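Alpha/beta hydrolase (PDB 6KSU) probably acts as a penicillin-binding-protein-type cyclase that closes nonribosomal peptides into macrolactams, joining ends of opposite chirality. Local coordinates at residues P75-P80 and P226-H231; G46-V51 and E71-R76; G331-L336 and L348-T353; E209-H214 and G256-A261; S66-E71 and A240-H245. One frame throughout, in Å; residues are numbered along the deposited sequence.

Contact 1: residues P75-P80 and P226-H231; sequences PRTGFP and PVAEGH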
# COMPACT_ATOMS: atom_id res chain seq x y z
N PRO A 75 -6.63 14.41 17.34
CA PRO A 75 -5.93 14.61 16.06
C PRO A 75 -4.42 14.44 16.17
O PRO A 75 -3.77 14.19 15.16
CB PRO A 75 -6.32 16.04 15.67
CG PRO A 75 -7.69 16.21 16.27
CD PRO A 75 -7.59 15.51 17.61
N ARG A 76 -3.86 14.52 17.37
CA ARG A 76 -2.45 14.25 17.58
C ARG A 76 -2.14 12.75 17.51
O ARG A 76 -1.02 12.38 17.12
CB ARG A 76 -1.99 14.82 18.92
CG ARG A 76 -0.49 15.17 18.95
CD ARG A 76 0.09 15.35 20.36
NE ARG A 76 1.54 15.12 20.39
CZ ARG A 76 2.27 14.97 21.49
NH1 ARG A 76 1.69 15.02 22.69
NH2 ARG A 76 3.58 14.76 21.41
N THR A 77 -3.08 11.90 17.93
CA THR A 77 -2.86 10.46 18.00
C THR A 77 -2.30 9.93 16.68
O THR A 77 -2.81 10.21 15.60
CB THR A 77 -4.18 9.74 18.33
OG1 THR A 77 -4.84 10.39 19.42
CG2 THR A 77 -3.93 8.32 18.72
N GLY A 78 -1.21 9.16 16.79
CA GLY A 78 -0.65 8.47 15.65
C GLY A 78 -1.15 7.04 15.51
O GLY A 78 -1.14 6.27 16.47
N PHE A 79 -1.52 6.69 14.28
CA PHE A 79 -1.96 5.38 13.85
C PHE A 79 -0.92 4.77 12.92
O PHE A 79 -0.25 5.48 12.18
CB PHE A 79 -3.30 5.48 13.11
CG PHE A 79 -4.49 5.84 13.99
CD1 PHE A 79 -5.52 4.93 14.18
CD2 PHE A 79 -4.59 7.11 14.58
CE1 PHE A 79 -6.61 5.24 14.96
CE2 PHE A 79 -5.69 7.45 15.37
CZ PHE A 79 -6.70 6.51 15.57
N PRO A 80 -0.77 3.45 12.91
CA PRO A 80 0.14 2.84 11.92
C PRO A 80 -0.35 3.09 10.51
O PRO A 80 -1.50 2.82 10.16
CB PRO A 80 0.10 1.35 12.27
CG PRO A 80 -0.94 1.18 13.34
CD PRO A 80 -1.29 2.50 13.90
N PRO A 226 1.69 10.14 21.44
CA PRO A 226 0.62 9.20 21.78
C PRO A 226 0.22 8.42 20.53
O PRO A 226 0.05 8.99 19.45
CB PRO A 226 -0.51 10.10 22.30
CG PRO A 226 -0.22 11.45 21.77
CD PRO A 226 1.28 11.54 21.67
N VAL A 227 0.13 7.11 20.68
CA VAL A 227 -0.12 6.21 19.57
C VAL A 227 -1.38 5.41 19.86
O VAL A 227 -1.74 5.17 21.02
CB VAL A 227 1.07 5.26 19.32
CG1 VAL A 227 2.18 6.01 18.66
CG2 VAL A 227 1.54 4.67 20.65
N ALA A 228 -2.04 4.98 18.78
CA ALA A 228 -3.18 4.10 18.87
C ALA A 228 -2.71 2.67 18.81
O ALA A 228 -1.82 2.33 18.03
CB ALA A 228 -4.17 4.36 17.73
N GLU A 229 -3.31 1.83 19.65
CA GLU A 229 -3.16 0.39 19.55
C GLU A 229 -4.21 -0.20 18.61
O GLU A 229 -5.25 0.42 18.32
CB GLU A 229 -3.26 -0.25 20.93
CG GLU A 229 -2.88 0.67 22.07
CD GLU A 229 -2.46 -0.11 23.30
OE1 GLU A 229 -2.35 0.50 24.39
OE2 GLU A 229 -2.24 -1.33 23.17
N GLY A 230 -3.91 -1.41 18.11
CA GLY A 230 -4.84 -2.15 17.28
C GLY A 230 -5.79 -3.04 18.09
O GLY A 230 -5.51 -3.45 19.22
N HIS A 231 -6.93 -3.36 17.47
CA HIS A 231 -8.04 -4.00 18.15
C HIS A 231 -8.74 -4.94 17.18
O HIS A 231 -8.72 -4.72 15.96
CB HIS A 231 -9.06 -2.97 18.69
CG HIS A 231 -8.48 -1.98 19.66
ND1 HIS A 231 -7.61 -0.97 19.27
CD2 HIS A 231 -8.64 -1.83 20.99
CE1 HIS A 231 -7.27 -0.25 20.33
NE2 HIS A 231 -7.88 -0.75 21.39

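Contact 2: residues G46-V51 and E71-R76; sequences GAQLSV and EPVTPR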
# COMPACT_ATOMS: atom_id res chain seq x y z
N GLY A 46 -11.50 3.33 17.34
CA GLY A 46 -11.16 4.74 17.19
C GLY A 46 -10.77 5.01 15.76
O GLY A 46 -10.38 4.10 15.01
N ALA A 47 -10.91 6.26 15.36
CA ALA A 47 -10.66 6.57 13.96
C ALA A 47 -10.38 8.05 13.81
O ALA A 47 -10.77 8.87 14.65
CB ALA A 47 -11.84 6.14 13.07
N GLN A 48 -9.66 8.38 12.74
CA GLN A 48 -9.48 9.76 12.32
C GLN A 48 -9.83 9.84 10.85
O GLN A 48 -9.50 8.93 10.08
CB GLN A 48 -8.05 10.28 12.52
CG GLN A 48 -7.51 10.22 13.92
CD GLN A 48 -5.99 10.37 13.95
OE1 GLN A 48 -5.29 9.97 13.01
NE2 GLN A 48 -5.47 10.98 15.02
N LEU A 49 -10.52 10.92 10.48
CA LEU A 49 -10.79 11.25 9.09
C LEU A 49 -10.43 12.71 8.90
O LEU A 49 -10.89 13.58 9.66
CB LEU A 49 -12.25 10.97 8.71
CG LEU A 49 -12.70 11.41 7.31
CD1 LEU A 49 -12.18 10.45 6.19
CD2 LEU A 49 -14.21 11.52 7.25
N SER A 50 -9.57 12.99 7.94
CA SER A 50 -9.21 14.36 7.64
C SER A 50 -9.46 14.59 6.17
O SER A 50 -9.07 13.76 5.35
CB SER A 50 -7.75 14.64 8.00
OG SER A 50 -7.54 14.46 9.39
N VAL A 51 -10.13 15.69 5.83
CA VAL A 51 -10.48 16.03 4.46
C VAL A 51 -9.99 17.44 4.18
O VAL A 51 -10.39 18.38 4.88
CB VAL A 51 -11.99 15.96 4.21
CG1 VAL A 51 -12.30 16.18 2.74
CG2 VAL A 51 -12.54 14.64 4.73
N GLU A 71 -7.77 5.90 26.90
CA GLU A 71 -7.38 7.19 26.32
C GLU A 71 -8.15 7.50 25.03
O GLU A 71 -8.24 6.64 24.14
CB GLU A 71 -5.88 7.25 26.05
CG GLU A 71 -5.49 8.50 25.26
CD GLU A 71 -4.08 8.95 25.53
OE1 GLU A 71 -3.72 10.07 25.11
OE2 GLU A 71 -3.32 8.18 26.16
N PRO A 72 -8.71 8.69 24.90
CA PRO A 72 -9.33 9.08 23.62
C PRO A 72 -8.35 9.32 22.48
O PRO A 72 -7.19 9.70 22.66
CB PRO A 72 -10.07 10.38 23.96
CG PRO A 72 -9.52 10.82 25.30
CD PRO A 72 -9.11 9.57 26.00
N VAL A 73 -8.86 9.10 21.27
CA VAL A 73 -8.21 9.51 20.03
C VAL A 73 -8.31 11.02 19.91
O VAL A 73 -9.41 11.59 19.99
CB VAL A 73 -8.89 8.85 18.83
CG1 VAL A 73 -8.45 9.54 17.56
CG2 VAL A 73 -8.66 7.30 18.82
N THR A 74 -7.18 11.68 19.69
CA THR A 74 -7.16 13.08 19.33
C THR A 74 -6.54 13.23 17.95
O THR A 74 -6.01 12.26 17.40
CB THR A 74 -6.39 13.90 20.37
OG1 THR A 74 -4.99 13.68 20.21
CG2 THR A 74 -6.79 13.48 21.79
N PRO A 75 -6.63 14.41 17.34
CA PRO A 75 -5.93 14.61 16.06
C PRO A 75 -4.42 14.44 16.17
O PRO A 75 -3.77 14.19 15.16
CB PRO A 75 -6.32 16.04 15.67
CG PRO A 75 -7.69 16.21 16.27
CD PRO A 75 -7.59 15.51 17.61
N ARG A 76 -3.86 14.52 17.37
CA ARG A 76 -2.45 14.25 17.58
C ARG A 76 -2.14 12.75 17.51
O ARG A 76 -1.02 12.38 17.12
CB ARG A 76 -1.99 14.82 18.92
CG ARG A 76 -0.49 15.17 18.95
CD ARG A 76 0.09 15.35 20.36
NE ARG A 76 1.54 15.12 20.39
CZ ARG A 76 2.27 14.97 21.49
NH1 ARG A 76 1.69 15.02 22.69
NH2 ARG A 76 3.58 14.76 21.41

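Contact 3: residues G331-L336 and L348-T353; sequences GASCNL and LTANST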
# COMPACT_ATOMS: atom_id res chain seq x y z
N GLY A 331 -4.64 -4.95 13.90
CA GLY A 331 -5.99 -4.44 13.96
C GLY A 331 -6.10 -2.97 13.61
O GLY A 331 -6.78 -2.22 14.29
N ALA A 332 -5.41 -2.53 12.56
CA ALA A 332 -5.45 -1.13 12.18
C ALA A 332 -5.37 -1.01 10.66
O ALA A 332 -4.79 -1.85 9.99
CB ALA A 332 -4.33 -0.31 12.87
N SER A 333 -6.00 0.03 10.13
CA SER A 333 -6.01 0.25 8.69
C SER A 333 -5.77 1.73 8.46
O SER A 333 -5.92 2.57 9.37
CB SER A 333 -7.35 -0.16 8.04
OG SER A 333 -8.43 0.56 8.62
N CYS A 334 -5.42 2.04 7.21
CA CYS A 334 -5.09 3.41 6.83
C CYS A 334 -5.30 3.58 5.33
O CYS A 334 -4.79 2.78 4.55
CB CYS A 334 -3.65 3.69 7.23
SG CYS A 334 -3.01 5.19 6.60
N ASN A 335 -6.03 4.62 4.92
CA ASN A 335 -6.32 4.87 3.52
C ASN A 335 -6.12 6.35 3.21
O ASN A 335 -6.57 7.20 3.96
CB ASN A 335 -7.77 4.52 3.13
CG ASN A 335 -8.13 3.09 3.45
OD1 ASN A 335 -8.58 2.79 4.56
ND2 ASN A 335 -7.92 2.20 2.48
N LEU A 336 -5.46 6.62 2.07
CA LEU A 336 -5.20 7.96 1.58
C LEU A 336 -5.72 8.08 0.15
O LEU A 336 -5.57 7.15 -0.65
CB LEU A 336 -3.69 8.29 1.61
CG LEU A 336 -3.26 9.53 0.83
CD1 LEU A 336 -3.88 10.79 1.44
CD2 LEU A 336 -1.77 9.64 0.83
N LEU A 348 -7.96 8.36 6.10
CA LEU A 348 -8.71 7.71 7.16
C LEU A 348 -7.74 6.82 7.91
O LEU A 348 -7.00 6.05 7.27
CB LEU A 348 -9.88 6.89 6.59
CG LEU A 348 -10.69 6.05 7.56
CD1 LEU A 348 -11.48 6.94 8.46
CD2 LEU A 348 -11.57 5.05 6.83
N THR A 349 -7.69 6.95 9.24
CA THR A 349 -7.01 5.96 10.07
C THR A 349 -8.03 5.30 10.98
O THR A 349 -8.99 5.94 11.42
CB THR A 349 -5.85 6.55 10.89
OG1 THR A 349 -6.28 7.62 11.76
CG2 THR A 349 -4.74 7.06 9.95
N ALA A 350 -7.85 4.00 11.21
CA ALA A 350 -8.73 3.27 12.10
C ALA A 350 -7.89 2.24 12.83
O ALA A 350 -6.89 1.76 12.30
CB ALA A 350 -9.90 2.61 11.34
N ASN A 351 -8.28 1.94 14.06
CA ASN A 351 -7.48 1.05 14.89
C ASN A 351 -8.29 -0.16 15.36
O ASN A 351 -8.02 -0.71 16.43
CB ASN A 351 -6.85 1.82 16.07
CG ASN A 351 -7.86 2.24 17.16
OD1 ASN A 351 -9.05 2.45 16.90
ND2 ASN A 351 -7.37 2.40 18.39
N SER A 352 -9.22 -0.65 14.54
CA SER A 352 -9.75 -2.00 14.74
C SER A 352 -9.84 -2.73 13.39
O SER A 352 -9.83 -2.12 12.33
CB SER A 352 -11.11 -2.00 15.43
OG SER A 352 -12.11 -1.58 14.52
N THR A 353 -9.96 -4.06 13.46
CA THR A 353 -10.10 -4.85 12.24
C THR A 353 -11.29 -4.42 11.39
O THR A 353 -11.35 -4.79 10.22
CB THR A 353 -10.18 -6.35 12.58
OG1 THR A 353 -11.13 -6.57 13.64
CG2 THR A 353 -8.84 -6.87 13.04

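Contact 4: residues E209-H214 and G256-A261; sequences EPAFLH and GLVGSA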
# COMPACT_ATOMS: atom_id res chain seq x y z
N GLU A 209 5.03 15.17 13.50
CA GLU A 209 5.77 14.54 14.58
C GLU A 209 6.14 13.11 14.19
O GLU A 209 5.24 12.29 13.97
CB GLU A 209 4.98 14.55 15.87
CG GLU A 209 5.72 13.83 16.98
CD GLU A 209 5.22 14.17 18.37
OE1 GLU A 209 4.08 14.69 18.50
OE2 GLU A 209 5.98 13.90 19.33
N PRO A 210 7.42 12.78 14.12
CA PRO A 210 7.82 11.45 13.64
C PRO A 210 7.51 10.36 14.66
O PRO A 210 7.77 10.51 15.85
CB PRO A 210 9.34 11.59 13.44
CG PRO A 210 9.60 13.09 13.43
CD PRO A 210 8.58 13.66 14.35
N ALA A 211 6.97 9.25 14.17
CA ALA A 211 6.76 8.09 15.01
C ALA A 211 6.84 6.85 14.13
O ALA A 211 6.51 6.88 12.94
CB ALA A 211 5.43 8.19 15.75
N PHE A 212 7.30 5.75 14.73
CA PHE A 212 7.57 4.54 13.99
C PHE A 212 7.07 3.35 14.80
O PHE A 212 7.03 3.41 16.03
CB PHE A 212 9.07 4.37 13.71
CG PHE A 212 9.70 5.58 13.05
CD1 PHE A 212 9.77 5.68 11.67
CD2 PHE A 212 10.23 6.62 13.82
CE1 PHE A 212 10.36 6.78 11.07
CE2 PHE A 212 10.81 7.72 13.23
CZ PHE A 212 10.87 7.80 11.84
N LEU A 213 6.68 2.29 14.09
CA LEU A 213 6.47 0.99 14.72
C LEU A 213 7.69 0.59 15.55
O LEU A 213 7.57 0.25 16.72
CB LEU A 213 6.15 -0.08 13.66
CG LEU A 213 4.79 0.15 13.01
CD1 LEU A 213 4.43 -0.95 11.97
CD2 LEU A 213 3.74 0.25 14.15
N HIS A 214 8.87 0.66 14.94
CA HIS A 214 10.12 0.39 15.64
C HIS A 214 11.17 1.39 15.23
O HIS A 214 11.44 1.55 14.03
CB HIS A 214 10.63 -1.03 15.35
CG HIS A 214 9.61 -2.10 15.56
ND1 HIS A 214 9.16 -2.45 16.81
CD2 HIS A 214 8.96 -2.90 14.68
CE1 HIS A 214 8.27 -3.42 16.69
NE2 HIS A 214 8.13 -3.71 15.41
N GLY A 256 6.51 0.97 8.33
CA GLY A 256 6.70 1.24 9.74
C GLY A 256 6.39 2.63 10.26
O GLY A 256 6.67 2.88 11.43
N LEU A 257 5.84 3.53 9.45
CA LEU A 257 5.49 4.87 9.90
C LEU A 257 4.17 4.89 10.67
O LEU A 257 3.25 4.11 10.41
CB LEU A 257 5.38 5.83 8.72
CG LEU A 257 6.62 6.68 8.54
CD1 LEU A 257 6.57 7.39 7.20
CD2 LEU A 257 6.75 7.65 9.71
N VAL A 258 4.10 5.82 11.61
CA VAL A 258 2.99 5.96 12.56
C VAL A 258 2.60 7.43 12.62
O VAL A 258 3.43 8.27 13.00
CB VAL A 258 3.38 5.44 13.96
CG1 VAL A 258 2.28 5.71 15.00
CG2 VAL A 258 3.77 3.93 13.88
N GLY A 259 1.39 7.76 12.22
CA GLY A 259 0.98 9.15 12.28
C GLY A 259 -0.51 9.29 12.08
O GLY A 259 -1.26 8.31 12.12
N SER A 260 -0.92 10.52 11.81
CA SER A 260 -2.33 10.87 11.83
C SER A 260 -2.92 10.98 10.43
O SER A 260 -2.21 11.19 9.44
CB SER A 260 -2.55 12.20 12.55
OG SER A 260 -2.42 13.23 11.61
N ALA A 261 -4.24 10.90 10.38
CA ALA A 261 -4.96 11.25 9.15
C ALA A 261 -4.51 12.60 8.63
O ALA A 261 -4.31 12.77 7.43
CB ALA A 261 -6.47 11.26 9.42
O HOH W 1 5.23 10.32 12.02
O HOH W 2 9.38 1.11 12.16

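Contact 5: residues S66-E71 and A240-H245; sequences SVRTGE and AEHVDH. With SO4 (sulfate ion), chain C.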
# COMPACT_ATOMS: atom_id res chain seq x y z
N SER A 66 -6.73 3.35 22.96
CA SER A 66 -6.56 2.03 23.55
C SER A 66 -7.83 1.71 24.33
O SER A 66 -8.43 2.60 24.94
CB SER A 66 -5.31 1.98 24.45
OG SER A 66 -5.20 0.75 25.16
N VAL A 67 -8.29 0.47 24.24
CA VAL A 67 -9.43 0.12 25.07
C VAL A 67 -8.96 -0.14 26.49
O VAL A 67 -9.65 0.22 27.44
CB VAL A 67 -10.19 -1.09 24.50
CG1 VAL A 67 -11.16 -1.65 25.55
CG2 VAL A 67 -10.98 -0.66 23.29
N ARG A 68 -7.78 -0.76 26.64
CA ARG A 68 -7.17 -1.00 27.94
C ARG A 68 -7.05 0.29 28.73
O ARG A 68 -7.70 0.46 29.77
CB ARG A 68 -5.79 -1.63 27.76
CG ARG A 68 -5.72 -2.74 26.79
CD ARG A 68 -4.34 -3.38 26.87
NE ARG A 68 -4.41 -4.82 26.68
CZ ARG A 68 -3.35 -5.60 26.46
NH1 ARG A 68 -2.14 -5.05 26.40
NH2 ARG A 68 -3.49 -6.91 26.30
N THR A 69 -6.20 1.20 28.26
CA THR A 69 -6.23 2.60 28.67
C THR A 69 -7.65 3.09 28.44
O THR A 69 -8.38 2.48 27.67
CB THR A 69 -5.22 3.43 27.84
OG1 THR A 69 -3.94 2.80 27.85
CG2 THR A 69 -5.08 4.81 28.38
N GLY A 70 -8.07 4.17 29.05
CA GLY A 70 -9.26 4.65 28.40
C GLY A 70 -9.01 5.72 27.36
O GLY A 70 -9.97 6.39 26.95
N GLU A 71 -7.77 5.90 26.90
CA GLU A 71 -7.38 7.19 26.32
C GLU A 71 -8.15 7.50 25.03
O GLU A 71 -8.24 6.64 24.14
CB GLU A 71 -5.88 7.25 26.05
CG GLU A 71 -5.49 8.50 25.26
CD GLU A 71 -4.08 8.95 25.53
OE1 GLU A 71 -3.72 10.07 25.11
OE2 GLU A 71 -3.32 8.18 26.16
N ALA A 240 -14.31 -4.72 20.28
CA ALA A 240 -12.96 -5.07 19.83
C ALA A 240 -11.96 -4.87 20.97
O ALA A 240 -12.01 -3.86 21.68
CB ALA A 240 -12.58 -4.23 18.60
N GLU A 241 -11.06 -5.82 21.16
CA GLU A 241 -10.07 -5.70 22.22
C GLU A 241 -8.67 -5.65 21.60
O GLU A 241 -8.48 -5.99 20.44
CB GLU A 241 -10.17 -6.86 23.24
CG GLU A 241 -8.96 -7.01 24.21
CD GLU A 241 -8.72 -5.81 25.15
OE1 GLU A 241 -8.27 -4.72 24.69
OE2 GLU A 241 -8.99 -5.95 26.36
N HIS A 242 -7.71 -5.14 22.39
CA HIS A 242 -6.30 -5.08 22.01
C HIS A 242 -5.85 -6.33 21.26
O HIS A 242 -6.19 -7.46 21.65
CB HIS A 242 -5.44 -4.89 23.26
CG HIS A 242 -3.97 -4.91 23.00
ND1 HIS A 242 -3.29 -3.81 22.52
CD2 HIS A 242 -3.06 -5.89 23.14
CE1 HIS A 242 -2.01 -4.12 22.38
NE2 HIS A 242 -1.85 -5.38 22.75
N VAL A 243 -5.11 -6.13 20.18
CA VAL A 243 -4.50 -7.22 19.43
C VAL A 243 -3.03 -6.88 19.26
O VAL A 243 -2.67 -5.73 18.93
CB VAL A 243 -5.20 -7.48 18.08
CG1 VAL A 243 -4.91 -6.41 17.07
CG2 VAL A 243 -4.81 -8.86 17.52
N ASP A 244 -2.17 -7.84 19.57
CA ASP A 244 -0.75 -7.68 19.37
C ASP A 244 -0.41 -7.92 17.91
O ASP A 244 -0.88 -8.89 17.31
CB ASP A 244 0.03 -8.64 20.26
CG ASP A 244 0.23 -8.08 21.65
OD1 ASP A 244 0.38 -6.84 21.76
OD2 ASP A 244 0.20 -8.88 22.62
N HIS A 245 0.38 -7.02 17.33
CA HIS A 245 0.96 -7.19 16.01
C HIS A 245 2.46 -7.38 16.15
O HIS A 245 3.12 -6.64 16.90
CB HIS A 245 0.68 -5.98 15.11
CG HIS A 245 1.35 -4.72 15.56
ND1 HIS A 245 0.78 -3.85 16.46
CD2 HIS A 245 2.57 -4.20 15.25
CE1 HIS A 245 1.61 -2.84 16.68
NE2 HIS A 245 2.70 -3.03 15.96
S SO4 C . -6.39 -7.60 27.62
O1 SO4 C . -7.78 -8.03 27.71
O2 SO4 C . -5.59 -8.67 27.04
O3 SO4 C . -5.86 -7.26 28.95
O4 SO4 C . -6.31 -6.41 26.77

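Contact 1: residues P75-P80 and P226-H231
Phe79 carries its CG beside the backbone N (chi1 -69°), and this turn brings one face of the ring against Ala228. The methyl CB of Ala228 sits over the middle of that face, 3.8 Å from the ring centroid, in a CH-pi contact almost on the ring normal. Alanine suits the place because one methyl meets the ring squarely while the backbones stay close enough to pair. That pairing is a single beta bridge between Gly78 and Val227, within the beta-lactamase-like domain. The two segments run the same way past each other, and Gly78 serves the bridge with both its polar backbone atoms. Its N gives a nearly straight bond to Pro226 O at 2.9 Å, lying in the carbonyl plane, and its O accepts from Ala228 N at 2.8 Å. Val227 CA adds a C-H...O approach to the same Gly78 O at 3.3 Å, although the valine side chain is directed away from 75-80. Pro226, which has no N-H to offer, contributes its carbonyl. Thr77 brings its methyl CG2 to the bridge, 3.8 Å from Ala228 N, while its OG1 bonds to Thr74 N. At the outer end Arg76 stretches out with CG opposite its own N (chi1 -153°), reaching a salt bridge with Glu209. On the way the arginine side chain crosses that of Pro226 at about a right angle, with Pro226 CD over the centre of one guanidinium face, 3.6 Å from Arg76 CZ.

Contact 2: residues G46-V51 and E71-R76
The aliphatic part of Gln48 passes slantwise across Val73. Gln48 CG lies 3.8 Å from Val73 CG1, and beyond that touch the glutamine continues extended, its CD and amide carried past the valine to the backbone of the next residue. There NE2 donates to Thr74 O at 2.8 Å. The acceptor lies within 2° of the amide plane, as a planar N-H requires, but the bond is bent, with 141° at the hydrogen. The same NE2 also bonds to Thr77 O, so both ends of a short turn are gripped by one amide nitrogen. Its OE1 accepts from Ala261 N and pairs with Thr349 OG1. A glutamine suits this buried place because it can donate and accept at once, and these four partners fix which way round the amide lies. Val73 uses its two methyls separately. CG1 faces the glutamine and also approaches Ala47 O at 3.8 Å, while CG2 settles 3.9 Å from the CA of Gly46. Lacking a side chain, Gly46 leaves that space to the methyl. Within 71-76 the loop is braced by a weak bond of 3.2 Å from Arg76 N to Thr74 OG1. The contact thus fastens the irregular chain between strands 56-63 and 79-80 onto strand 46-53 of the large antiparallel sheet. Val73 also packs on Ala61 of strand 56-63 and, with Gln48, on Phe79 of strand 79-80, whereas Ala47 and Leu49 are turned to helix 23-41.

Contact 3: residues G331-L336 and L348-T353
Ser333 and Ala350 form a hydrogen-bonded antiparallel pair, Ser333 N giving to Ala350 O at 2.9 Å and Ala350 N returning to Ser333 O at 3.0 Å. Two residues on, Asn335 and Leu348 repeat the exchange, the bond from Leu348 N to Asn335 O measuring 2.8 Å. Between them Cys334 and Thr349 make the non-hydrogen-bonded pair, where Cys334 CA approaches Leu348 O at 3.3 Å. These are strands 332-339 and 344-350 of a beta hairpin. On the face bearing Ser333, Asn335, Leu348 and Ala350, the serine turns OG between its N and carbonyl carbon (chi1 59°), 3.7 Å from Ala350 CB. Helix 355-365 covers this face: Leu348 packs on Trp359 and Leu362, and Asn335 touches Trp359. The other face carries Cys334 against Val84 and Thr349 against Phe79. Strand 46-53 continues the sheet beyond 344-350. The backbones therefore bear the polar binding of the hairpin, while polar side chains find partners outside the pair: Asn335 ND2 at Asp326 of the neighbouring strand 322-329, Asn351 ND2 at Glu229 O.

Contact 4: residues E209-H214 and G256-A261
Leu213 N donates to Gly256 O at 2.7 Å, a fairly straight bond that is the shorter of two backbone links here. The second runs from Val258 N to Ala211 O at 2.9 Å and is bent, the donor standing well above the carbonyl plane. Together they frame a single beta bridge between Phe212 and Leu257, the segments running in opposite directions. Past the bridge, a water carries the pairing on: it donates to Glu209 O and to Val258 O, the latter at 2.9 Å, and accepts from Ala211 N. Around this frame the side chains pack. Val258 keeps CG1 opposite its N (chi1 174°), which leaves CG2 facing 209-214, where it meets Leu213 CD2 at 3.7 Å with the two chains at about a right angle. Its CB lies 3.9 Å from Ala211 CB, the small alanine allowing close approach. Phe212 and Leu257 lie side by side on the far side of the bridge, Phe212 CE1 being 4.0 Å from Leu257 CD2. Trp195 meets the Phe212 ring, and Leu257 also packs on Trp194 and Leu203 of helix 194-206. Strand 258-259 pairs with strand 79-80 as well, through Gly259 and Phe79, so the loop 209-214 is attached to a small sheet. Backbone polarity is thus satisfied partly by protein and partly by a bridging water, within a shell of aliphatic and aromatic groups.

Contact 5: residues S66-E71 and A240-H245
Ala240 opens the contact through its carbonyl, Ala240 O lying 3.7 Å from the methyl CG2 of Val67. The valine is turned toward 240-245 and covers backbone there, a role a compact branched side chain fills well. Glu241 follows with its chain bent at the second torsion (chi2 62°), which folds the carboxyl group back beside its own backbone. Its OE1 accepts from His242 N, modelled so short that the length is doubtful, and passes 3.9 Å from Arg68 CG. The glutamate and arginine chains cross at about a right angle. A sulfate ion, probably from the crystallisation liquor, sits between the guanidinium of Arg68 and the carboxyl group of Glu241. Arg68 meets it with NE and NH2: NE points at sulfate O4 in a suspiciously short bond, and Arg68 NH2 gives a weak one of 2.8 Å to sulfate O2. Next, His242 holds CG opposite its N (chi1 176°), so that its ring reaches over to the arginine. Guanidinium and imidazole stack with planes 25° apart and offset toward their rims, His242 CD2 being 3.3 Å from Arg68 CZ. Two residues on, Asp244 OD1 accepts from His242 NE2 at 2.8 Å, the donor coming from above the carboxylate plane; this bond helps fix the rotation of the ring. The contact lies at the surface, joining the loop after strand 56-63 to strand 241-242, which pairs with strand 231-232 through Glu241 and Ala232. His231 of that strand bonds by NE2 to Val67 N and so links strand 231-232 to the 66-71 loop as well.

Overall arrangement
Contacts 2, 3 and 4 are buried, contact 1 is partly so and contact 5 lies at the surface. Contacts 2 and 3 both reach the large antiparallel sheet, contact 2 by pinning a loop to it through one buried amide, contact 3 by pairing two of its strands through regular backbone bonds. Contacts 1 and 4 are single bridges, one parallel and one antiparallel, whose segments include the two strands of the small sheet 79-80/258-259. Phe79 packs against both contacts 2 and 3. Contact 5, reached through backbone bonding of Gly230 to Val243, differs in chemistry: an arginine stacked on a histidine, and a bound sulfate, replace strand pairing.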